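Local coordinates for xylulokinase (Brucella ovis, PDB 5VM1), which probably catalyses the ATP-dependent phosphorylation of D-xylulose to D-xylulose 5-phosphate, as a member of the FGGY family of carbohydrate kinases, at residues G299-W310 with F338-T347; P256-G264 with E395-S406. One frame throughout, in Å; residues are numbered along the deposited sequence.

How the contacts relate
Leaving 256-264, the chain builds the antiparallel strands 267-273, 285-288 and 295-301 and then enters 299-310, the first half of contact 1. Helices 305-315 and 319-326 follow, and contact 1 closes this short loop when 338-347 returns beside the end of strand 295-301. Helix 367-390 comes next, before 395-406 lays its strand parallel to 259-263 and closes the much longer loop of contact 2, within which contact 1 is nested. Contact 2 joins two strands inside the seven-stranded sheet of the C-terminal domain; contact 1 fastens 338-347 to the end of strand 295-301, next to edge strand 285-288, and to the start of helix 305-315. They meet where Ala-305 N probably hydrogen-bonds to Gly-264 O.

Contact 1 (G299-W310 with F338-T347); sequences GVILSAASALEW and FLPYLSGERT
Glu-345 reaches from its loop to the backbone of Leu-302, where strand 295-301 of the actin-like C-terminal domain runs out before helix 305-315. Leu-302 N gives an almost straight bond of 2.8 Å to Glu-345 OE1, on the syn side of the carboxylate. Arg-346 N meets the same oxygen from the anti side at 3.0 Å. Two backbone N-H groups thus grip OE1 from its two sides and restrict the turning of the carboxylate, which a bend at CB-CG (chi2 59°) directs toward the strand. Val-300, two residues before Leu-302, and Thr-347, two after Glu-345, bond to each other in both directions: Val-300 N donates to Thr-347 OG1 and Thr-347 N to Val-300 O, while Ala-283 O is a further partner of the threonine hydroxyl. Leu-302 CD2 rests over one face of the Arg-346 guanidinium, which also makes a cation-pi contact with Phe-133; the arginine side chain lies about 7 Å from that of His-88, a predicted substrate-binding residue.

At the helix the contact turns apolar. Ala-307 CB sits at the edge of the Phe-338 ring, 3.9 Å from CE2, and also faces Pro-340. Leu-342 divides its branches, CD1 lying 3.7 Å from Trp-310 CB and CD2 over the indole's six-membered ring, a CH-pi contact 14° off the ring normal. Helix 367-390 backs this layer, with Val-374 on Phe-338 and Val-378 on Pro-340. Between the polar and apolar halves, a water accepts from Ser-303 N and lies 2.9 Å from Pro-340 O.

Contact 2 (P256-G264 with E395-S406); sequences PGHAFVSLG and EITSLTAVGGGS
Ala-259 CB is met by two side chains of 395-406, Leu-399 CD1 at 3.5 Å and, from a direction roughly at right angles, Ile-396 CD1 at 3.6 Å. This is the close-packed face of the contact. With CG anti to the backbone N (chi1 -168°), Leu-399 leans its branches over the neighbouring strand: CD1 reaches Ala-259, and CD2 lies 3.8 Å from Val-261 CG1, the two side chains crossing at about a right angle. Ala-401 CB touches the same valine methyl. Helices 367-390 and 409-419 close over this layer, Ile-382 meeting Val-261 and Leu-412 meeting Ala-401.

Strands 259-263 and 399-402 are neighbouring parallel strands inside the mixed sheet of the ASKHA-type C-terminal domain, flanked by strands 267-273 and 423-426. Their ladder runs from Thr-400 N to Ala-259 O, through Val-261 N to Thr-400 O and Val-402 N to Val-261 O, to Leu-263 N and Val-402 O at 2.8 Å. Gly-405 N then bonds to Leu-263 O, tying on a glycine-rich turn that probably corresponds to the superfamily's adenosine-binding motif. Ser-406 stiffens this turn, its OG and N both donating to Gly-403 O.

The other face is more open to solvent: Ser-262, Thr-400 and Val-402 are partly exposed there, whereas Ala-259, Val-261, Leu-399 and Ala-401 are buried. Val-402 CG2 approaches Ser-262 CB to 4.0 Å, and the Phe-260 ring leads away to meet Phe-270 nearly parallel. Before Ala-259 the segments separate briefly at His-258 and Ser-398, then meet again where Gly-257 CA lies against Glu-395 O; the exposed, poorly ordered Thr-397 keeps its OG1 3.9 Å from Gly-257 O.

Contact 1 (G299-W310 with F338-T347)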
loop_
_atom_site.group_PDB
_atom_site.type_symbol
_atom_site.label_atom_id
_atom_site.label_comp_id
_atom_site.label_asym_id
_atom_site.label_seq_id
_atom_site.Cartn_x
_atom_site.Cartn_y
_atom_site.Cartn_z
ATOM N N GLY A 299 -8.791 -3.680 1.196
ATOM C CA GLY A 299 -9.451 -3.454 2.467
ATOM C C GLY A 299 -8.417 -2.970 3.462
ATOM O O GLY A 299 -7.325 -3.534 3.559
ATOM N N VAL A 300 -8.747 -1.888 4.162
ATOM C CA VAL A 300 -7.819 -1.246 5.091
ATOM C C VAL A 300 -8.357 -1.357 6.510
ATOM O O VAL A 300 -9.447 -0.860 6.804
ATOM C CB VAL A 300 -7.562 0.225 4.749
ATOM C CG1 VAL A 300 -6.558 0.787 5.731
ATOM C CG2 VAL A 300 -7.064 0.336 3.360
ATOM N N ILE A 301 -7.565 -1.958 7.393
ATOM C CA ILE A 301 -7.812 -1.993 8.827
ATOM C C ILE A 301 -6.893 -0.968 9.475
ATOM O O ILE A 301 -5.664 -1.117 9.436
ATOM C CB ILE A 301 -7.539 -3.393 9.393
ATOM C CG1 ILE A 301 -8.539 -4.391 8.821
ATOM C CG2 ILE A 301 -7.509 -3.381 10.939
ATOM C CD1 ILE A 301 -8.022 -5.776 8.824
ATOM N N LEU A 302 -7.471 0.081 10.071
ATOM C CA LEU A 302 -6.629 1.194 10.498
ATOM C C LEU A 302 -5.673 0.815 11.634
ATOM O O LEU A 302 -4.613 1.440 11.770
ATOM C CB LEU A 302 -7.482 2.394 10.882
ATOM C CG LEU A 302 -8.118 3.074 9.672
ATOM C CD1 LEU A 302 -8.834 4.330 10.107
ATOM C CD2 LEU A 302 -7.100 3.326 8.536
ATOM N N SER A 303 -6.000 -0.183 12.459
ATOM C CA SER A 303 -5.085 -0.574 13.526
ATOM C C SER A 303 -5.018 -2.084 13.583
ATOM O O SER A 303 -5.957 -2.741 14.038
ATOM C CB SER A 303 -5.504 0.011 14.868
ATOM O OG SER A 303 -5.438 1.425 14.838
ATOM N N ALA A 304 -3.899 -2.626 13.107
ATOM C CA ALA A 304 -3.669 -4.059 13.145
ATOM C C ALA A 304 -2.493 -4.299 14.077
ATOM O O ALA A 304 -2.696 -4.561 15.276
ATOM C CB ALA A 304 -3.436 -4.628 11.743
ATOM N N ALA A 305 -1.247 -4.240 13.594
ATOM C CA ALA A 305 -0.106 -4.400 14.485
ATOM C C ALA A 305 -0.037 -3.282 15.512
ATOM O O ALA A 305 0.408 -3.501 16.644
ATOM C CB ALA A 305 1.185 -4.451 13.662
ATOM N N SER A 306 -0.514 -2.093 15.160
ATOM C CA SER A 306 -0.476 -0.999 16.119
ATOM C C SER A 306 -1.461 -1.211 17.256
ATOM O O SER A 306 -1.270 -0.655 18.342
ATOM C CB SER A 306 -0.761 0.321 15.412
ATOM O OG SER A 306 -2.125 0.415 15.063
ATOM N N ALA A 307 -2.501 -2.020 17.035
ATOM C CA ALA A 307 -3.371 -2.408 18.136
ATOM C C ALA A 307 -2.615 -3.253 19.150
ATOM O O ALA A 307 -2.773 -3.047 20.355
ATOM C CB ALA A 307 -4.591 -3.160 17.618
ATOM N N LEU A 308 -1.752 -4.172 18.691
ATOM C CA LEU A 308 -0.940 -4.941 19.635
ATOM C C LEU A 308 0.150 -4.086 20.268
ATOM O O LEU A 308 0.401 -4.198 21.464
ATOM C CB LEU A 308 -0.325 -6.157 18.957
ATOM C CG LEU A 308 0.496 -7.039 19.903
ATOM C CD1 LEU A 308 -0.348 -7.633 21.037
ATOM C CD2 LEU A 308 1.210 -8.116 19.089
ATOM N N GLU A 309 0.795 -3.212 19.493
ATOM C CA GLU A 309 1.725 -2.251 20.080
ATOM C C GLU A 309 1.033 -1.436 21.162
ATOM O O GLU A 309 1.581 -1.244 22.252
ATOM C CB GLU A 309 2.305 -1.326 18.999
ATOM C CG GLU A 309 3.678 -1.702 18.484
ATOM C CD GLU A 309 3.824 -1.463 16.970
ATOM O OE1 GLU A 309 3.402 -0.378 16.490
ATOM O OE2 GLU A 309 4.350 -2.367 16.265
ATOM N N TRP A 310 -0.181 -0.949 20.883
ATOM C CA TRP A 310 -0.883 -0.163 21.888
ATOM C C TRP A 310 -1.039 -0.949 23.187
ATOM O O TRP A 310 -0.674 -0.460 24.265
ATOM C CB TRP A 310 -2.256 0.287 21.384
ATOM C CG TRP A 310 -3.037 0.914 22.533
ATOM C CD1 TRP A 310 -2.889 2.178 23.027
ATOM C CD2 TRP A 310 -4.054 0.288 23.334
ATOM N NE1 TRP A 310 -3.741 2.377 24.091
ATOM C CE2 TRP A 310 -4.467 1.240 24.302
ATOM C CE3 TRP A 310 -4.657 -0.979 23.327
ATOM C CZ2 TRP A 310 -5.464 0.968 25.260
ATOM C CZ3 TRP A 310 -5.652 -1.251 24.274
ATOM C CH2 TRP A 310 -6.044 -0.275 25.231
ATOM N N PHE A 338 -12.124 -7.887 21.652
ATOM C CA PHE A 338 -11.406 -6.634 21.421
ATOM C C PHE A 338 -11.857 -6.036 20.088
ATOM O O PHE A 338 -11.826 -6.714 19.053
ATOM C CB PHE A 338 -9.893 -6.855 21.435
ATOM C CG PHE A 338 -9.088 -5.624 21.165
ATOM C CD1 PHE A 338 -8.982 -4.623 22.104
ATOM C CD2 PHE A 338 -8.426 -5.472 19.975
ATOM C CE1 PHE A 338 -8.230 -3.481 21.858
ATOM C CE2 PHE A 338 -7.673 -4.340 19.721
ATOM C CZ PHE A 338 -7.574 -3.349 20.665
ATOM N N LEU A 339 -12.363 -4.807 20.131
ATOM C CA LEU A 339 -12.586 -4.044 18.909
ATOM C C LEU A 339 -11.364 -3.171 18.627
ATOM O O LEU A 339 -11.054 -2.292 19.439
ATOM C CB LEU A 339 -13.821 -3.175 19.031
ATOM C CG LEU A 339 -15.221 -3.754 19.027
ATOM C CD1 LEU A 339 -16.133 -2.587 18.711
ATOM C CD2 LEU A 339 -15.406 -4.850 18.020
ATOM N N PRO A 340 -10.647 -3.364 17.502
ATOM C CA PRO A 340 -9.369 -2.653 17.305
ATOM C C PRO A 340 -9.494 -1.244 16.732
ATOM O O PRO A 340 -8.614 -0.801 15.990
ATOM C CB PRO A 340 -8.614 -3.568 16.334
ATOM C CG PRO A 340 -9.679 -4.240 15.555
ATOM C CD PRO A 340 -10.887 -4.373 16.451
ATOM N N TYR A 341 -10.577 -0.538 17.041
ATOM C CA TYR A 341 -10.883 0.745 16.406
ATOM C C TYR A 341 -10.237 1.917 17.137
ATOM O O TYR A 341 -10.892 2.957 17.337
ATOM C CB TYR A 341 -12.395 0.933 16.316
ATOM C CG TYR A 341 -13.145 -0.219 15.660
ATOM C CD1 TYR A 341 -12.563 -0.958 14.617
ATOM C CD2 TYR A 341 -14.438 -0.579 16.086
ATOM C CE1 TYR A 341 -13.241 -2.027 14.018
ATOM C CE2 TYR A 341 -15.142 -1.631 15.477
ATOM C CZ TYR A 341 -14.533 -2.352 14.444
ATOM O OH TYR A 341 -15.201 -3.392 13.821
ATOM N N LEU A 342 -8.959 1.793 17.526
ATOM C CA LEU A 342 -8.280 2.845 18.290
ATOM C C LEU A 342 -8.209 4.173 17.544
ATOM O O LEU A 342 -8.080 5.227 18.186
ATOM C CB LEU A 342 -6.858 2.406 18.645
ATOM C CG LEU A 342 -6.797 1.083 19.415
ATOM C CD1 LEU A 342 -5.389 0.583 19.394
ATOM C CD2 LEU A 342 -7.308 1.216 20.834
ATOM N N SER A 343 -8.317 4.144 16.205
ATOM C CA SER A 343 -8.238 5.319 15.346
ATOM C C SER A 343 -9.475 5.460 14.489
ATOM O O SER A 343 -9.391 5.989 13.379
ATOM C CB SER A 343 -7.018 5.266 14.430
ATOM O OG SER A 343 -5.833 5.041 15.161
ATOM N N GLY A 344 -10.611 4.952 14.964
ATOM C CA GLY A 344 -11.763 4.732 14.108
ATOM C C GLY A 344 -11.555 3.434 13.357
ATOM O O GLY A 344 -10.700 2.621 13.700
ATOM N N GLU A 345 -12.332 3.253 12.300
ATOM C CA GLU A 345 -12.129 2.140 11.385
ATOM C C GLU A 345 -12.459 2.596 9.972
ATOM O O GLU A 345 -13.338 3.437 9.768
ATOM C CB GLU A 345 -12.966 0.892 11.718
ATOM C CG GLU A 345 -12.602 -0.322 10.843
ATOM C CD GLU A 345 -11.140 -0.729 10.977
ATOM O OE1 GLU A 345 -10.237 0.071 10.638
ATOM O OE2 GLU A 345 -10.887 -1.862 11.439
ATOM N N ARG A 346 -11.724 2.047 8.998
ATOM C CA ARG A 346 -11.987 2.326 7.588
ATOM C C ARG A 346 -12.907 1.241 7.014
ATOM O O ARG A 346 -14.132 1.398 7.041
ATOM C CB ARG A 346 -10.659 2.470 6.813
ATOM C CG ARG A 346 -10.837 2.962 5.386
ATOM C CD ARG A 346 -9.579 3.572 4.770
ATOM N NE ARG A 346 -9.261 4.855 5.397
ATOM C CZ ARG A 346 -8.281 5.670 5.009
ATOM N NH1 ARG A 346 -8.081 6.805 5.667
ATOM N NH2 ARG A 346 -7.517 5.372 3.955
ATOM N N THR A 347 -12.354 0.130 6.531
ATOM C CA THR A 347 -13.185 -0.927 5.954
ATOM C C THR A 347 -13.820 -1.764 7.062
ATOM O O THR A 347 -13.100 -2.327 7.891
ATOM C CB THR A 347 -12.344 -1.825 5.042
ATOM O OG1 THR A 347 -11.599 -1.018 4.121
ATOM C CG2 THR A 347 -13.192 -2.909 4.322
HETATM O O HOH W 1 -8.425 -0.916 13.107
#

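Contact 2 (P256-G264 with E395-S406)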
loop_
_atom_site.group_PDB
_atom_site.type_symbol
_atom_site.label_atom_id
_atom_site.label_comp_id
_atom_site.label_asym_id
_atom_site.label_seq_id
_atom_site.Cartn_x
_atom_site.Cartn_y
_atom_site.Cartn_z
ATOM N N PRO A 256 -6.904 -13.017 -10.601
ATOM C CA PRO A 256 -8.162 -12.819 -9.866
ATOM C C PRO A 256 -8.372 -13.828 -8.747
ATOM O O PRO A 256 -8.201 -15.043 -8.920
ATOM C CB PRO A 256 -9.233 -12.945 -10.953
ATOM C CG PRO A 256 -8.557 -12.554 -12.196
ATOM C CD PRO A 256 -7.077 -12.798 -12.042
ATOM N N GLY A 257 -8.787 -13.302 -7.597
ATOM C CA GLY A 257 -9.039 -14.099 -6.421
ATOM C C GLY A 257 -7.828 -14.378 -5.569
ATOM O O GLY A 257 -7.979 -14.956 -4.479
ATOM N N HIS A 258 -6.634 -14.028 -6.049
ATOM C CA HIS A 258 -5.419 -14.126 -5.261
ATOM C C HIS A 258 -5.287 -12.920 -4.351
ATOM O O HIS A 258 -5.504 -11.780 -4.775
ATOM C CB HIS A 258 -4.204 -14.243 -6.171
ATOM C CG HIS A 258 -4.056 -15.600 -6.781
ATOM N ND1 HIS A 258 -2.942 -16.387 -6.579
ATOM C CD2 HIS A 258 -4.889 -16.316 -7.574
ATOM C CE1 HIS A 258 -3.094 -17.530 -7.224
ATOM N NE2 HIS A 258 -4.265 -17.510 -7.837
ATOM N N ALA A 259 -4.931 -13.171 -3.092
ATOM C CA ALA A 259 -4.934 -12.111 -2.099
ATOM C C ALA A 259 -3.769 -12.250 -1.128
ATOM O O ALA A 259 -3.273 -13.346 -0.859
ATOM C CB ALA A 259 -6.267 -12.077 -1.334
ATOM N N PHE A 260 -3.320 -11.111 -0.615
ATOM C CA PHE A 260 -2.413 -11.110 0.509
ATOM C C PHE A 260 -2.978 -10.238 1.618
ATOM O O PHE A 260 -3.646 -9.231 1.370
ATOM C CB PHE A 260 -0.992 -10.654 0.122
ATOM C CG PHE A 260 -0.838 -9.161 -0.112
ATOM C CD1 PHE A 260 -0.853 -8.256 0.941
ATOM C CD2 PHE A 260 -0.548 -8.676 -1.386
ATOM C CE1 PHE A 260 -0.680 -6.891 0.717
ATOM C CE2 PHE A 260 -0.354 -7.317 -1.618
ATOM C CZ PHE A 260 -0.415 -6.419 -0.567
ATOM N N VAL A 261 -2.671 -10.620 2.851
ATOM C CA VAL A 261 -3.001 -9.830 4.029
ATOM C C VAL A 261 -1.697 -9.390 4.676
ATOM O O VAL A 261 -0.796 -10.203 4.902
ATOM C CB VAL A 261 -3.881 -10.607 5.032
ATOM C CG1 VAL A 261 -3.237 -11.938 5.435
ATOM C CG2 VAL A 261 -4.224 -9.723 6.243
ATOM N N SER A 262 -1.598 -8.109 4.949
ATOM C CA SER A 262 -0.408 -7.490 5.512
ATOM C C SER A 262 -0.685 -7.097 6.961
ATOM O O SER A 262 -1.523 -6.230 7.226
ATOM C CB SER A 262 -0.014 -6.278 4.683
ATOM O OG SER A 262 0.993 -5.550 5.342
ATOM N N LEU A 263 -0.001 -7.745 7.900
ATOM C CA LEU A 263 -0.168 -7.414 9.312
ATOM C C LEU A 263 0.875 -6.388 9.721
ATOM O O LEU A 263 1.660 -6.589 10.646
ATOM C CB LEU A 263 -0.081 -8.658 10.181
ATOM C CG LEU A 263 -1.221 -9.627 9.875
ATOM C CD1 LEU A 263 -1.001 -10.916 10.595
ATOM C CD2 LEU A 263 -2.572 -9.038 10.217
ATOM N N GLY A 264 0.844 -5.262 9.015
ATOM C CA GLY A 264 1.669 -4.125 9.351
ATOM C C GLY A 264 0.970 -3.214 10.340
ATOM O O GLY A 264 -0.075 -3.548 10.905
ATOM N N GLU A 395 -14.065 -13.561 -4.721
ATOM C CA GLU A 395 -14.017 -14.692 -3.798
ATOM C C GLU A 395 -12.547 -14.994 -3.527
ATOM O O GLU A 395 -11.774 -15.220 -4.461
ATOM C CB GLU A 395 -14.774 -15.894 -4.378
ATOM C CG GLU A 395 -14.682 -17.235 -3.639
ATOM C CD GLU A 395 -15.146 -18.374 -4.544
ATOM O OE1 GLU A 395 -16.362 -18.442 -4.825
ATOM O OE2 GLU A 395 -14.303 -19.169 -5.031
ATOM N N ILE A 396 -12.139 -14.891 -2.269
ATOM C CA ILE A 396 -10.750 -15.130 -1.885
ATOM C C ILE A 396 -10.577 -16.616 -1.560
ATOM O O ILE A 396 -11.153 -17.129 -0.594
ATOM C CB ILE A 396 -10.347 -14.236 -0.707
ATOM C CG1 ILE A 396 -10.206 -12.788 -1.184
ATOM C CG2 ILE A 396 -9.054 -14.715 -0.069
ATOM C CD1 ILE A 396 -9.686 -11.825 -0.111
ATOM N N THR A 397 -9.795 -17.321 -2.377
ATOM C CA THR A 397 -9.597 -18.756 -2.164
ATOM C C THR A 397 -8.383 -19.022 -1.281
ATOM O O THR A 397 -8.496 -19.629 -0.210
ATOM C CB THR A 397 -9.423 -19.484 -3.501
ATOM O OG1 THR A 397 -8.354 -18.879 -4.246
ATOM C CG2 THR A 397 -10.712 -19.436 -4.306
ATOM N N SER A 398 -7.219 -18.563 -1.723
ATOM C CA SER A 398 -5.981 -18.677 -0.975
ATOM C C SER A 398 -5.481 -17.288 -0.601
ATOM O O SER A 398 -5.567 -16.336 -1.389
ATOM C CB SER A 398 -4.936 -19.448 -1.789
ATOM O OG SER A 398 -4.566 -18.730 -2.958
ATOM N N LEU A 399 -4.916 -17.200 0.591
ATOM C CA LEU A 399 -4.436 -15.964 1.172
ATOM C C LEU A 399 -2.971 -16.120 1.569
ATOM O O LEU A 399 -2.571 -17.161 2.094
ATOM C CB LEU A 399 -5.309 -15.595 2.382
ATOM C CG LEU A 399 -5.140 -14.199 2.965
ATOM C CD1 LEU A 399 -5.298 -13.101 1.907
ATOM C CD2 LEU A 399 -6.108 -14.011 4.097
ATOM N N THR A 400 -2.163 -15.098 1.281
ATOM C CA THR A 400 -0.745 -15.075 1.623
ATOM C C THR A 400 -0.470 -13.962 2.626
ATOM O O THR A 400 -0.950 -12.845 2.445
ATOM C CB THR A 400 0.065 -14.864 0.374
ATOM O OG1 THR A 400 -0.364 -15.820 -0.604
ATOM C CG2 THR A 400 1.532 -15.033 0.659
ATOM N N ALA A 401 0.311 -14.255 3.680
ATOM C CA ALA A 401 0.501 -13.327 4.802
ATOM C C ALA A 401 1.910 -12.738 4.850
ATOM O O ALA A 401 2.900 -13.474 4.790
ATOM C CB ALA A 401 0.195 -13.997 6.142
ATOM N N VAL A 402 1.990 -11.406 4.982
ATOM C CA VAL A 402 3.246 -10.680 5.144
ATOM C C VAL A 402 3.072 -9.617 6.221
ATOM O O VAL A 402 1.991 -9.441 6.779
ATOM C CB VAL A 402 3.730 -10.031 3.830
ATOM C CG1 VAL A 402 3.901 -11.109 2.775
ATOM C CG2 VAL A 402 2.797 -8.871 3.383
ATOM N N GLY A 403 4.146 -8.881 6.485
ATOM C CA GLY A 403 4.142 -7.826 7.475
ATOM C C GLY A 403 4.602 -8.334 8.820
ATOM O O GLY A 403 4.709 -9.536 9.064
ATOM N N GLY A 404 4.877 -7.385 9.717
ATOM C CA GLY A 404 5.487 -7.745 10.991
ATOM C C GLY A 404 4.663 -8.741 11.785
ATOM O O GLY A 404 5.185 -9.743 12.283
ATOM N N GLY A 405 3.355 -8.505 11.872
ATOM C CA GLY A 405 2.494 -9.391 12.634
ATOM C C GLY A 405 2.493 -10.806 12.104
ATOM O O GLY A 405 2.200 -11.741 12.858
ATOM N N SER A 406 2.840 -10.995 10.824
ATOM C CA SER A 406 2.853 -12.357 10.300
ATOM C C SER A 406 3.964 -13.196 10.905
ATOM O O SER A 406 4.024 -14.396 10.631
ATOM C CB SER A 406 2.980 -12.354 8.774
ATOM O OG SER A 406 4.295 -12.019 8.343
#